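Local structure of dTDP-glucose 4,6-dehydratase (Klebsiella pneumoniae, 5U4Q) at residues Thr276-Ala281 against Asp322-Phe327. The protein binds NAD and probably catalyses the dehydration of dTDP-glucose to a 4-keto-6-deoxy sugar nucleotide, as an enzyme of the NAD-dependent epimerase/dehydratase family. Numbering follows the deposited sequence.
Sequences TALEEA and DGVKNF
Leu278 and Val324 mark where the helical segments 276-281 and 322-327 meet; the two run in roughly the same direction, their axes crossing at -43°. These axes approach to 9.5 Å, and the CA atoms of Leu278 and Val324 are 6.4 Å apart. Val324 does most of the touching. A chi1 of 167° swings CG1 opposite the valine's backbone N and out against the other helix, 3.8 Å from Ala277 O and equally close to Leu278 N. The CB of Ala277 sits over the fork of the valine, 3.9 Å from both CG1 and CG2, while Leu278 reaches in obliquely with CD2, 4.0 Å from Val324 CG1. One turn after Ala277, Ala281 CB adds a looser contact with Val324 CG1. With only methyl groups at Ala277 and Ala281, the valine can probably settle close to the backbone. At the outer edge Glu280 OE2 and Lys325 NZ stay 4.9 Å apart, a mild attraction at most. Val328 continues the packing against Leu278 and Ala281, and Thr199 of helix 194-203 touches both Leu278 and Phe327. Glu279, pointing away from 322-327, forms a salt bridge to Lys288 of strand 288-291, which pairs with 208-211, consistent with the smaller C-terminal lobe that usually binds the sugar nucleotide in this family.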
loop_
_atom_site.group_PDB
_atom_site.type_symbol
_atom_site.label_atom_id
_atom_site.label_comp_id
_atom_site.label_asym_id
_atom_site.label_seq_id
_atom_site.Cartn_x
_atom_site.Cartn_y
_atom_site.Cartn_z
ATOM N N THR A 276 -30.439 21.041 -6.178
ATOM C CA THR A 276 -31.797 21.546 -6.357
ATOM C C THR A 276 -32.754 20.928 -5.345
ATOM O O THR A 276 -33.592 21.627 -4.738
ATOM C CB THR A 276 -32.301 21.270 -7.782
ATOM O OG1 THR A 276 -31.413 21.902 -8.719
ATOM C CG2 THR A 276 -33.711 21.789 -7.966
ATOM N N ALA A 277 -32.626 19.615 -5.149
ATOM C CA ALA A 277 -33.476 18.920 -4.186
ATOM C C ALA A 277 -33.239 19.426 -2.752
ATOM O O ALA A 277 -34.176 19.540 -1.972
ATOM C CB ALA A 277 -33.258 17.419 -4.261
ATOM N N LEU A 278 -31.974 19.648 -2.389
ATOM C CA LEU A 278 -31.666 20.211 -1.064
ATOM C C LEU A 278 -32.250 21.592 -0.897
ATOM O O LEU A 278 -32.786 21.923 0.161
ATOM C CB LEU A 278 -30.166 20.305 -0.806
ATOM C CG LEU A 278 -29.461 19.130 -0.184
ATOM C CD1 LEU A 278 -27.979 19.446 -0.128
ATOM C CD2 LEU A 278 -29.990 18.836 1.221
ATOM N N GLU A 279 -32.138 22.409 -1.940
ATOM C CA GLU A 279 -32.687 23.775 -1.885
ATOM C C GLU A 279 -34.185 23.768 -1.591
ATOM O O GLU A 279 -34.668 24.546 -0.759
ATOM C CB GLU A 279 -32.365 24.507 -3.182
ATOM C CG GLU A 279 -30.913 24.936 -3.291
ATOM C CD GLU A 279 -30.581 25.575 -4.629
ATOM O OE1 GLU A 279 -31.270 25.262 -5.631
ATOM O OE2 GLU A 279 -29.635 26.381 -4.660
ATOM N N GLU A 280 -34.904 22.863 -2.243
ATOM C CA GLU A 280 -36.336 22.713 -2.045
ATOM C C GLU A 280 -36.649 22.245 -0.629
ATOM O O GLU A 280 -37.580 22.747 0.000
ATOM C CB GLU A 280 -36.906 21.700 -3.030
ATOM C CG GLU A 280 -38.420 21.512 -2.922
ATOM C CD GLU A 280 -38.939 20.359 -3.760
ATOM O OE1 GLU A 280 -39.968 20.553 -4.445
ATOM O OE2 GLU A 280 -38.329 19.257 -3.733
ATOM N N ALA A 281 -35.886 21.270 -0.141
ATOM C CA ALA A 281 -36.130 20.706 1.186
ATOM C C ALA A 281 -35.838 21.684 2.308
ATOM O O ALA A 281 -36.516 21.676 3.328
ATOM C CB ALA A 281 -35.309 19.426 1.391
ATOM N N ASP A 322 -36.079 10.915 -2.536
ATOM C CA ASP A 322 -36.287 10.363 -1.213
ATOM C C ASP A 322 -35.052 10.441 -0.330
ATOM O O ASP A 322 -35.167 10.728 0.871
ATOM C CB ASP A 322 -36.734 8.908 -1.313
ATOM C CG ASP A 322 -38.169 8.765 -1.749
ATOM O OD1 ASP A 322 -38.974 9.712 -1.566
ATOM O OD2 ASP A 322 -38.503 7.669 -2.231
ATOM N N GLY A 323 -33.879 10.158 -0.898
ATOM C CA GLY A 323 -32.644 10.208 -0.126
ATOM C C GLY A 323 -32.388 11.582 0.480
ATOM O O GLY A 323 -32.003 11.723 1.635
ATOM N N VAL A 324 -32.624 12.618 -0.325
ATOM C CA VAL A 324 -32.438 13.986 0.136
ATOM C C VAL A 324 -33.438 14.323 1.243
ATOM O O VAL A 324 -33.056 14.904 2.259
ATOM C CB VAL A 324 -32.545 14.989 -1.033
ATOM C CG1 VAL A 324 -32.659 16.419 -0.504
ATOM C CG2 VAL A 324 -31.376 14.818 -1.962
ATOM N N LYS A 325 -34.704 13.950 1.048
ATOM C CA LYS A 325 -35.721 14.175 2.087
ATOM C C LYS A 325 -35.338 13.441 3.387
ATOM O O LYS A 325 -35.481 14.000 4.485
ATOM C CB LYS A 325 -37.111 13.751 1.618
ATOM C CG LYS A 325 -37.704 14.653 0.535
ATOM C CD LYS A 325 -38.979 14.033 -0.014
ATOM C CE LYS A 325 -39.542 14.839 -1.176
ATOM N NZ LYS A 325 -40.330 15.971 -0.639
ATOM N N ASN A 326 -34.830 12.216 3.261
ATOM C CA ASN A 326 -34.418 11.438 4.443
ATOM C C ASN A 326 -33.290 12.146 5.187
ATOM O O ASN A 326 -33.286 12.261 6.434
ATOM C CB ASN A 326 -33.976 10.028 4.042
ATOM C CG ASN A 326 -35.124 9.168 3.522
ATOM O OD1 ASN A 326 -36.295 9.505 3.691
ATOM N ND2 ASN A 326 -34.792 8.077 2.867
ATOM N N PHE A 327 -32.330 12.666 4.428
ATOM C CA PHE A 327 -31.233 13.367 5.026
ATOM C C PHE A 327 -31.699 14.598 5.796
ATOM O O PHE A 327 -31.299 14.837 6.931
ATOM C CB PHE A 327 -30.154 13.783 4.009
ATOM C CG PHE A 327 -29.064 14.549 4.645
ATOM C CD1 PHE A 327 -28.087 13.875 5.374
ATOM C CD2 PHE A 327 -29.053 15.933 4.668
ATOM C CE1 PHE A 327 -27.122 14.551 6.084
ATOM C CE2 PHE A 327 -28.077 16.613 5.375
ATOM C CZ PHE A 327 -27.117 15.925 6.086
#